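Local coordinates for Esterase/lipase (Lactobacillus rhamnosus, PDB 4N5H), which probably hydrolyses ester bonds, and may transfer acyl groups, as an esterase of the alpha/beta-hydrolase fold, at residues N54-A59 with Y97-M102; R30-V35 with N85-R90; D138-T143 with V173-T178. The protein carries 1 engineered substitution. One frame throughout, in Å; residues are numbered along the deposited sequence.

Contact 1: residues N54-A59 with Y97-M102; sequences NLYYPA and YAVMGM
Tyr56 and Val99 face each other across two antiparallel strands, 52-58 and 98-102, of the central sheet of an alpha/beta-hydrolase fold. They form a hydrogen-bonded pair. Tyr56 N donates to Val99 O at 2.8 Å, and Val99 N returns a straighter bond to Tyr56 O. The two side chains lie on the same face of the sheet. The first torsion of Tyr56 (chi1 -50°) sets CG beside its own backbone N. The ring edge runs past the neighbouring strand: Tyr56 CD1 is 3.5 Å from Val99 O, which lies in the ring plane, and 4.1 Å from Val99 CG1. Helix 86-94 covers this face, where Arg86, Cys89, Arg90 and Ala93 touch the Tyr56 side chain.

Gly101 is the third large contributor. It pairs with Asn54 through two nearly straight bonds, each 2.9 Å, Asn54 N to Gly101 O and Gly101 N to Asn54 O. The Asn54 side chain is held by other partners: OD1 accepts from Arg82 NH1 and Glu40 N, and ND2 bonds to Asn83 OD1. A weak bond also runs from Asn54 ND2 to Tyr56 OH.

Leu55 and Met100 form the non-hydrogen-bonded pair between these two and point to the other face. There Leu55 CD2 sits 3.6 Å from both CB and CG of Met100.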
loop_
_atom_site.group_PDB
_atom_site.type_symbol
_atom_site.label_atom_id
_atom_site.label_comp_id
_atom_site.label_asym_id
_atom_site.label_seq_id
_atom_site.Cartn_x
_atom_site.Cartn_y
_atom_site.Cartn_z
ATOM N N ASN A 54 -20.885 -6.978 -0.605
ATOM C CA ASN A 54 -20.154 -6.605 0.576
ATOM C C ASN A 54 -21.160 -6.116 1.608
ATOM O O ASN A 54 -22.201 -5.497 1.253
ATOM C CB ASN A 54 -19.172 -5.433 0.355
ATOM C CG ASN A 54 -18.015 -5.785 -0.587
ATOM O OD1 ASN A 54 -17.616 -6.891 -0.761
ATOM N ND2 ASN A 54 -17.519 -4.771 -1.204
ATOM N N LEU A 55 -20.772 -6.321 2.856
ATOM C CA LEU A 55 -21.486 -5.783 4.036
ATOM C C LEU A 55 -20.553 -4.885 4.829
ATOM O O LEU A 55 -19.378 -5.188 5.089
ATOM C CB LEU A 55 -22.010 -6.880 4.944
ATOM C CG LEU A 55 -22.834 -7.992 4.234
ATOM C CD1 LEU A 55 -23.270 -9.055 5.190
ATOM C CD2 LEU A 55 -24.043 -7.396 3.522
ATOM N N TYR A 56 -21.129 -3.789 5.351
ATOM C CA TYR A 56 -20.342 -2.777 6.058
ATOM C C TYR A 56 -21.099 -2.429 7.366
ATOM O O TYR A 56 -22.347 -2.361 7.413
ATOM C CB TYR A 56 -20.208 -1.469 5.268
ATOM C CG TYR A 56 -19.763 -1.619 3.834
ATOM C CD1 TYR A 56 -20.629 -1.984 2.830
ATOM C CD2 TYR A 56 -18.450 -1.285 3.488
ATOM C CE1 TYR A 56 -20.215 -2.088 1.507
ATOM C CE2 TYR A 56 -18.036 -1.338 2.154
ATOM C CZ TYR A 56 -18.933 -1.787 1.166
ATOM O OH TYR A 56 -18.533 -1.802 -0.157
ATOM N N TYR A 57 -20.324 -2.153 8.411
ATOM C CA TYR A 57 -20.865 -1.856 9.724
ATOM C C TYR A 57 -19.944 -0.881 10.497
ATOM O O TYR A 57 -18.772 -0.797 10.301
ATOM C CB TYR A 57 -20.772 -3.154 10.586
ATOM C CG TYR A 57 -21.341 -4.418 9.937
ATOM C CD1 TYR A 57 -20.534 -5.221 9.188
ATOM C CD2 TYR A 57 -22.638 -4.812 10.113
ATOM C CE1 TYR A 57 -20.973 -6.359 8.608
ATOM C CE2 TYR A 57 -23.116 -5.977 9.557
ATOM C CZ TYR A 57 -22.244 -6.777 8.785
ATOM O OH TYR A 57 -22.713 -7.957 8.254
ATOM N N PRO A 58 -20.577 -0.172 11.423
ATOM C CA PRO A 58 -19.678 0.611 12.341
ATOM C C PRO A 58 -18.794 -0.336 13.101
ATOM O O PRO A 58 -19.235 -1.455 13.380
ATOM C CB PRO A 58 -20.725 1.280 13.283
ATOM C CG PRO A 58 -21.961 0.499 13.147
ATOM C CD PRO A 58 -21.990 -0.137 11.807
ATOM N N ALA A 59 -17.560 0.056 13.390
ATOM C CA ALA A 59 -16.715 -0.805 14.196
ATOM C C ALA A 59 -17.239 -1.081 15.588
ATOM O O ALA A 59 -17.034 -2.186 16.040
ATOM C CB ALA A 59 -15.297 -0.284 14.232
ATOM N N TYR A 97 -25.239 2.413 10.701
ATOM C CA TYR A 97 -26.120 1.697 9.797
ATOM C C TYR A 97 -25.415 0.413 9.316
ATOM O O TYR A 97 -24.204 0.382 9.191
ATOM C CB TYR A 97 -26.483 2.520 8.536
ATOM C CG TYR A 97 -27.312 3.726 8.925
ATOM C CD1 TYR A 97 -26.643 4.855 9.382
ATOM C CD2 TYR A 97 -28.703 3.684 9.022
ATOM C CE1 TYR A 97 -27.349 5.930 9.919
ATOM C CE2 TYR A 97 -29.436 4.804 9.513
ATOM C CZ TYR A 97 -28.745 5.906 9.944
ATOM O OH TYR A 97 -29.441 7.044 10.412
ATOM N N ALA A 98 -26.201 -0.621 9.079
ATOM C CA ALA A 98 -25.759 -1.866 8.476
ATOM C C ALA A 98 -25.997 -1.676 6.977
ATOM O O ALA A 98 -27.090 -1.397 6.504
ATOM C CB ALA A 98 -26.545 -3.038 8.985
ATOM N N VAL A 99 -24.934 -1.797 6.191
ATOM C CA VAL A 99 -25.006 -1.462 4.763
ATOM C C VAL A 99 -24.622 -2.667 3.917
ATOM O O VAL A 99 -23.601 -3.375 4.142
ATOM C CB VAL A 99 -24.055 -0.266 4.445
ATOM C CG1 VAL A 99 -24.093 0.172 3.021
ATOM C CG2 VAL A 99 -24.309 0.905 5.432
ATOM N N MET A 100 -25.388 -2.881 2.868
ATOM C CA MET A 100 -25.089 -3.899 1.894
ATOM C C MET A 100 -24.947 -3.236 0.548
ATOM O O MET A 100 -25.752 -2.367 0.156
ATOM C CB MET A 100 -26.237 -4.990 1.889
ATOM C CG MET A 100 -25.958 -6.053 0.849
ATOM S SD MET A 100 -26.485 -5.832 -0.862
ATOM C CE MET A 100 -28.143 -6.384 -0.729
ATOM N N GLY A 101 -23.918 -3.631 -0.184
ATOM C CA GLY A 101 -23.770 -3.218 -1.586
ATOM C C GLY A 101 -23.419 -4.414 -2.463
ATOM O O GLY A 101 -22.542 -5.165 -2.127
ATOM N N MET A 102 -24.116 -4.560 -3.596
ATOM C CA MET A 102 -23.998 -5.724 -4.433
ATOM C C MET A 102 -23.336 -5.411 -5.754
ATOM O O MET A 102 -23.427 -4.313 -6.257
ATOM C CB MET A 102 -25.355 -6.408 -4.646
ATOM C CG MET A 102 -26.231 -5.813 -5.710
ATOM S SD MET A 102 -26.722 -4.075 -5.454
ATOM C CE MET A 102 -27.800 -4.176 -4.023
#

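Contact 2: residues R30-V35 with N85-R90; sequences RVPEDV and NRNYCR. With IPA (isopropyl alcohol), chain C.
Arg90 lays the aliphatic part of its side chain against three residues of the loop 30-35, which leads from helix 2-28 into strand 35-42. Arg90 CB meets the ring of Pro32, 3.8 Å from Pro32 CG. Further out, Arg90 CG approaches Val35 CG1 at 4.1 Å. Arg90 CD and NH1 both lie 3.9 Å from Val31 CG1. Arg90 has two conformers, and its outer contacts, including the bond to Asn87, are described for one of them. In it the chain is extended from CG to NE, and this length lets one side chain span both valines. The side chains of Pro32 and Val35 cross it at about a right angle.

No hydrogen bond links the two segments directly. The polar ends are held within the helix and by neighbours. Arg90 NH1 donates to Asn87 OD1 at 2.9 Å, one turn back, with the oxygen in the guanidinium plane and met nearly along the C=O axis. Arg86 CB lies over the centre of one guanidinium face, and Trp37 makes a cation-pi contact with Arg90. Asn87 ND2 bonds to Glu29 OE1. Asn87 thus links Arg90 to Glu29, the residue just before the loop.

Two backbone oxygens are also covered by apolar groups. Pro32 CG touches Asn87 O at 3.5 Å, and Val35 CG2 touches Arg90 O at 3.3 Å. Within the loop, Arg30 NH2 and Glu33 OE1 form a salt bridge. On the helix, Arg86 NH1 donates to the oxygen of an isopropyl alcohol, probably from the crystallisation liquor, at 2.8 Å.

The contact is loop-on-helix packing at the edge of an alpha/beta-hydrolase fold, where the N-terminal connection lies against helix 86-94 beside the sheet.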
loop_
_atom_site.group_PDB
_atom_site.type_symbol
_atom_site.label_atom_id
_atom_site.label_comp_id
_atom_site.label_asym_id
_atom_site.label_seq_id
_atom_site.Cartn_x
_atom_site.Cartn_y
_atom_site.Cartn_z
ATOM N N ARG A 30 -9.235 10.187 1.452
ATOM C CA ARG A 30 -9.424 9.739 2.810
ATOM C C ARG A 30 -10.445 8.625 2.900
ATOM O O ARG A 30 -11.501 8.683 2.247
ATOM C CB ARG A 30 -9.934 10.895 3.664
ATOM C CG ARG A 30 -9.933 10.633 5.172
ATOM C CD ARG A 30 -10.449 11.865 5.870
ATOM N NE ARG A 30 -10.822 11.547 7.234
ATOM C CZ ARG A 30 -11.606 12.287 7.952
ATOM N NH1 ARG A 30 -12.022 13.465 7.490
ATOM N NH2 ARG A 30 -11.933 11.877 9.208
ATOM N N VAL A 31 -10.167 7.633 3.720
ATOM C CA VAL A 31 -11.143 6.528 3.952
ATOM C C VAL A 31 -11.870 6.729 5.250
ATOM O O VAL A 31 -11.232 7.033 6.250
ATOM C CB VAL A 31 -10.378 5.220 3.998
ATOM C CG1 VAL A 31 -11.276 4.092 4.288
ATOM C CG2 VAL A 31 -9.608 4.985 2.701
ATOM N N PRO A 32 -13.201 6.467 5.284
ATOM C CA PRO A 32 -13.891 6.660 6.544
ATOM C C PRO A 32 -13.340 5.691 7.596
ATOM O O PRO A 32 -13.147 4.556 7.279
ATOM C CB PRO A 32 -15.390 6.410 6.184
ATOM C CG PRO A 32 -15.440 6.599 4.754
ATOM C CD PRO A 32 -14.125 6.211 4.164
ATOM N N GLU A 33 -13.123 6.184 8.779
ATOM C CA GLU A 33 -12.553 5.367 9.844
ATOM C C GLU A 33 -13.697 4.686 10.686
ATOM O O GLU A 33 -14.916 5.000 10.614
ATOM C CB GLU A 33 -11.782 6.262 10.852
ATOM C CG GLU A 33 -10.691 7.179 10.284
ATOM C CD GLU A 33 -10.379 8.387 11.185
ATOM O OE1 GLU A 33 -10.974 9.479 10.980
ATOM O OE2 GLU A 33 -9.547 8.245 12.111
ATOM N N ASP A 34 -13.264 3.724 11.475
ATOM C CA ASP A 34 -14.173 3.149 12.444
ATOM C C ASP A 34 -15.307 2.328 11.833
ATOM O O ASP A 34 -16.439 2.369 12.246
ATOM C CB ASP A 34 -14.709 4.205 13.370
ATOM C CG ASP A 34 -13.571 5.018 14.060
ATOM O OD1 ASP A 34 -12.569 4.405 14.499
ATOM O OD2 ASP A 34 -13.746 6.249 14.109
ATOM N N VAL A 35 -14.954 1.657 10.752
ATOM C CA VAL A 35 -15.890 0.743 10.048
ATOM C C VAL A 35 -15.221 -0.622 9.842
ATOM O O VAL A 35 -13.976 -0.681 9.679
ATOM C CB VAL A 35 -16.240 1.361 8.686
ATOM C CG1 VAL A 35 -17.054 0.429 7.784
ATOM C CG2 VAL A 35 -17.038 2.638 8.951
ATOM N N ASN A 85 -18.358 1.712 -4.865
ATOM C CA ASN A 85 -18.816 2.693 -3.890
ATOM C C ASN A 85 -18.417 2.376 -2.484
ATOM O O ASN A 85 -19.079 2.762 -1.510
ATOM C CB ASN A 85 -20.384 2.768 -3.988
ATOM C CG ASN A 85 -20.876 3.452 -5.266
ATOM O OD1 ASN A 85 -20.108 3.909 -6.102
ATOM N ND2 ASN A 85 -22.193 3.510 -5.381
ATOM N N ARG A 86 -17.268 1.711 -2.308
ATOM C CA ARG A 86 -16.901 1.321 -0.974
ATOM C C ARG A 86 -16.748 2.470 0.029
ATOM O O ARG A 86 -17.184 2.320 1.180
ATOM C CB ARG A 86 -15.702 0.422 -0.963
ATOM C CG ARG A 86 -14.424 1.097 -1.366
ATOM C CD ARG A 86 -13.379 -0.009 -1.686
ATOM N NE ARG A 86 -12.132 0.504 -2.236
ATOM C CZ ARG A 86 -11.892 0.721 -3.511
ATOM N NH1 ARG A 86 -12.806 0.511 -4.417
ATOM N NH2 ARG A 86 -10.690 1.169 -3.880
ATOM N N ASN A 87 -16.174 3.615 -0.375
ATOM C CA ASN A 87 -15.963 4.702 0.609
ATOM C C ASN A 87 -17.302 5.316 1.012
ATOM O O ASN A 87 -17.498 5.566 2.179
ATOM C CB ASN A 87 -15.031 5.766 0.072
ATOM C CG ASN A 87 -13.565 5.322 0.228
ATOM O OD1 ASN A 87 -13.233 4.236 0.819
ATOM N ND2 ASN A 87 -12.687 6.140 -0.290
ATOM N N TYR A 88 -18.196 5.466 0.068
ATOM C CA TYR A 88 -19.539 5.983 0.380
ATOM C C TYR A 88 -20.261 5.036 1.307
ATOM O O TYR A 88 -20.847 5.457 2.318
ATOM C CB TYR A 88 -20.320 6.131 -0.907
ATOM C CG TYR A 88 -21.787 6.489 -0.833
ATOM C CD1 TYR A 88 -22.750 5.562 -1.180
ATOM C CD2 TYR A 88 -22.213 7.748 -0.427
ATOM C CE1 TYR A 88 -24.089 5.859 -1.167
ATOM C CE2 TYR A 88 -23.551 8.068 -0.434
ATOM C CZ TYR A 88 -24.493 7.154 -0.859
ATOM O OH TYR A 88 -25.833 7.432 -0.910
ATOM N N CYS A 89 -20.204 3.739 1.006
ATOM C CA CYS A 89 -20.818 2.737 1.900
ATOM C C CYS A 89 -20.206 2.748 3.282
ATOM O O CYS A 89 -20.924 2.640 4.280
ATOM C CB CYS A 89 -20.774 1.355 1.283
ATOM S SG CYS A 89 -21.899 1.131 -0.141
ATOM N N ARG A 90 -18.865 2.821 3.382
ATOM C CA ARG A 90 -18.246 2.901 4.712
ATOM C C ARG A 90 -18.726 4.131 5.456
ATOM O O ARG A 90 -18.987 4.094 6.685
ATOM C CB ARG A 90 -16.721 3.006 4.570
ATOM C CG ARG A 90 -16.023 1.756 4.059
ATOM C CD ARG A 90 -14.579 2.046 3.609
ATOM N NE ARG A 90 -13.929 0.772 3.311
ATOM C CZ ARG A 90 -12.989 0.593 2.336
ATOM N NH1 ARG A 90 -12.507 1.572 1.602
ATOM N NH2 ARG A 90 -12.476 -0.599 2.145
HETATM C C1 IPA C . -10.240 1.492 -7.169
HETATM C C2 IPA C . -11.549 1.377 -7.991
HETATM C C3 IPA C . -11.171 0.404 -9.096
HETATM O O2 IPA C . -12.619 0.749 -7.171
#

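Contact 3: residues D138-T143 with V173-T178; sequences DHVLLT and VNFNFT
Val140, of strand 140-145, exchanges two hydrogen bonds with Thr178, in the connection that leads into strand 179-183. These are neighbouring parallel strands of the alpha/beta-hydrolase sheet, and the contact joins strand 140-145 to the loop just before strand 179-183. Thr178 N donates to Val140 O at 2.7 Å. The return bond uses a side chain: Val140 N donates to Thr178 OG1 at 3.0 Å. The Thr178 first torsion (chi1 -54°) sets OG1 beside its own backbone N, and both polar atoms serve the same residue.

A water extends this polar link. It donates to Asp138 O at 3.0 Å and lies 2.6 Å from Thr178 OG1. Asp138 O is also reached by Gln308 NE2. Helix 288-311 closes this end, with Ser305 touching both His139 and Thr178. The His139 ring is held by Asp309 at NE2 and Asp136 at ND1.

The apolar contacts spread from Val140 to the two phenylalanines. Val140 CG2 packs on Phe175 CD1 at 3.9 Å, and the two side chains cross at about a right angle. Val140 CG1 lies at the edge of the Phe177 ring, in its plane. Val173 CG2 covers one face of the Phe175 ring, and Leu123 of helix 112-129 also touches that residue. Val155 of helix 147-158 touches both Leu142 and Phe177.

The remaining interaction is a CH-pi contact. Leu142 approaches the face of the Phe177 ring rather than its edge. Leu142 CD2 stands 4.0 Å from the ring centroid, only 9° off the normal, while Leu142 CB lies 3.9 Å from Phe177 CD2.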
loop_
_atom_site.group_PDB
_atom_site.type_symbol
_atom_site.label_atom_id
_atom_site.label_comp_id
_atom_site.label_asym_id
_atom_site.label_seq_id
_atom_site.Cartn_x
_atom_site.Cartn_y
_atom_site.Cartn_z
ATOM N N ASP A 138 -36.665 -4.093 9.151
ATOM C CA ASP A 138 -37.915 -3.339 9.280
ATOM C C ASP A 138 -37.749 -1.899 8.843
ATOM O O ASP A 138 -38.738 -1.199 8.556
ATOM C CB ASP A 138 -38.416 -3.415 10.708
ATOM C CG ASP A 138 -38.966 -4.804 11.073
ATOM O OD1 ASP A 138 -39.367 -5.562 10.147
ATOM O OD2 ASP A 138 -38.936 -5.074 12.240
ATOM N N HIS A 139 -36.503 -1.437 8.775
ATOM C CA HIS A 139 -36.189 -0.093 8.402
ATOM C C HIS A 139 -35.090 -0.185 7.366
ATOM O O HIS A 139 -33.927 -0.393 7.741
ATOM C CB HIS A 139 -35.702 0.648 9.572
ATOM C CG HIS A 139 -36.669 0.679 10.735
ATOM N ND1 HIS A 139 -36.439 -0.066 11.874
ATOM C CD2 HIS A 139 -37.906 1.241 10.900
ATOM C CE1 HIS A 139 -37.463 0.038 12.710
ATOM N NE2 HIS A 139 -38.339 0.870 12.174
ATOM N N VAL A 140 -35.479 0.090 6.105
ATOM C CA VAL A 140 -34.591 -0.153 4.943
ATOM C C VAL A 140 -34.574 1.091 4.074
ATOM O O VAL A 140 -35.584 1.527 3.525
ATOM C CB VAL A 140 -34.965 -1.367 4.120
ATOM C CG1 VAL A 140 -34.005 -1.579 2.919
ATOM C CG2 VAL A 140 -34.966 -2.617 5.009
ATOM N N LEU A 141 -33.367 1.608 3.844
ATOM C CA LEU A 141 -33.132 2.670 2.882
ATOM C C LEU A 141 -32.498 2.034 1.602
ATOM O O LEU A 141 -31.423 1.435 1.718
ATOM C CB LEU A 141 -32.172 3.684 3.415
ATOM C CG LEU A 141 -31.592 4.752 2.486
ATOM C CD1 LEU A 141 -32.639 5.485 1.711
ATOM C CD2 LEU A 141 -30.677 5.722 3.207
ATOM N N LEU A 142 -33.164 2.146 0.470
ATOM C CA LEU A 142 -32.651 1.705 -0.820
ATOM C C LEU A 142 -32.089 2.921 -1.528
ATOM O O LEU A 142 -32.827 3.949 -1.654
ATOM C CB LEU A 142 -33.721 1.104 -1.640
ATOM C CG LEU A 142 -33.292 0.583 -3.019
ATOM C CD1 LEU A 142 -32.326 -0.562 -2.906
ATOM C CD2 LEU A 142 -34.502 0.215 -3.847
ATOM N N THR A 143 -30.822 2.874 -1.976
ATOM C CA THR A 143 -30.220 4.009 -2.656
ATOM C C THR A 143 -29.426 3.552 -3.823
ATOM O O THR A 143 -28.966 2.423 -3.813
ATOM C CB THR A 143 -29.431 4.886 -1.737
ATOM O OG1 THR A 143 -29.149 6.113 -2.395
ATOM C CG2 THR A 143 -28.157 4.219 -1.368
ATOM N N VAL A 173 -39.426 -9.725 -2.219
ATOM C CA VAL A 173 -38.667 -10.060 -1.040
ATOM C C VAL A 173 -39.503 -9.724 0.210
ATOM O O VAL A 173 -40.447 -8.933 0.156
ATOM C CB VAL A 173 -37.279 -9.411 -0.982
ATOM C CG1 VAL A 173 -36.460 -9.956 -2.154
ATOM C CG2 VAL A 173 -37.346 -7.879 -0.983
ATOM N N ASN A 174 -39.143 -10.333 1.322
ATOM C CA ASN A 174 -39.954 -10.257 2.553
ATOM C C ASN A 174 -39.549 -9.054 3.436
ATOM O O ASN A 174 -39.393 -9.188 4.693
ATOM C CB ASN A 174 -39.793 -11.597 3.309
ATOM C CG ASN A 174 -40.763 -11.780 4.474
ATOM O OD1 ASN A 174 -40.448 -12.516 5.456
ATOM N ND2 ASN A 174 -41.940 -11.209 4.372
ATOM N N PHE A 175 -39.314 -7.903 2.845
ATOM C CA PHE A 175 -39.174 -6.659 3.563
ATOM C C PHE A 175 -39.553 -5.580 2.600
ATOM O O PHE A 175 -39.735 -5.870 1.440
ATOM C CB PHE A 175 -37.784 -6.504 4.181
ATOM C CG PHE A 175 -36.614 -6.512 3.198
ATOM C CD1 PHE A 175 -36.217 -5.340 2.514
ATOM C CD2 PHE A 175 -35.930 -7.678 2.923
ATOM C CE1 PHE A 175 -35.142 -5.341 1.638
ATOM C CE2 PHE A 175 -34.796 -7.686 2.068
ATOM C CZ PHE A 175 -34.395 -6.503 1.435
ATOM N N ASN A 176 -39.747 -4.362 3.112
ATOM C CA ASN A 176 -40.214 -3.247 2.277
ATOM C C ASN A 176 -39.111 -2.186 2.339
ATOM O O ASN A 176 -38.284 -2.217 3.243
ATOM C CB ASN A 176 -41.466 -2.603 2.898
ATOM C CG ASN A 176 -42.646 -3.595 3.140
ATOM O OD1 ASN A 176 -43.146 -4.233 2.216
ATOM N ND2 ASN A 176 -43.103 -3.686 4.428
ATOM N N PHE A 177 -39.188 -1.194 1.493
ATOM C CA PHE A 177 -38.295 -0.027 1.517
ATOM C C PHE A 177 -38.964 1.124 2.243
ATOM O O PHE A 177 -40.132 1.508 1.891
ATOM C CB PHE A 177 -37.930 0.396 0.104
ATOM C CG PHE A 177 -37.433 -0.730 -0.742
ATOM C CD1 PHE A 177 -38.033 -1.049 -1.930
ATOM C CD2 PHE A 177 -36.360 -1.479 -0.294
ATOM C CE1 PHE A 177 -37.569 -2.137 -2.696
ATOM C CE2 PHE A 177 -35.878 -2.519 -1.071
ATOM C CZ PHE A 177 -36.496 -2.878 -2.246
ATOM N N THR A 178 -38.312 1.629 3.271
ATOM C CA THR A 178 -38.760 2.775 4.024
ATOM C C THR A 178 -38.635 4.094 3.230
ATOM O O THR A 178 -39.509 4.975 3.284
ATOM C CB THR A 178 -37.960 2.855 5.347
ATOM O OG1 THR A 178 -38.077 1.611 6.008
ATOM C CG2 THR A 178 -38.465 3.964 6.256
HETATM O O HOH W 1 -40.173 0.015 6.229
#

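Overall arrangement
Contacts 1 and 3 lie on one mixed sheet, with centres about 14 Å apart. Strand 66-72 runs between them, paired with both 98-102 and 140-145. Contact 2 packs beside the same sheet and touches contact 1, about 10 Å away between centres. Ala59 N probably bonds to Asp34 O there, and Tyr57 O packs against Val35 CG1. Along the chain, the segments of contacts 1 and 2 alternate, and contact 3 follows both. The centres of contacts 2 and 3 are about 22 Å apart, bridged by packing of Tyr88 OH on Thr143 OG1. Strand 140-145 leads toward Ser146, the probable nucleophile of a Ser146-His278-Asp243 triad.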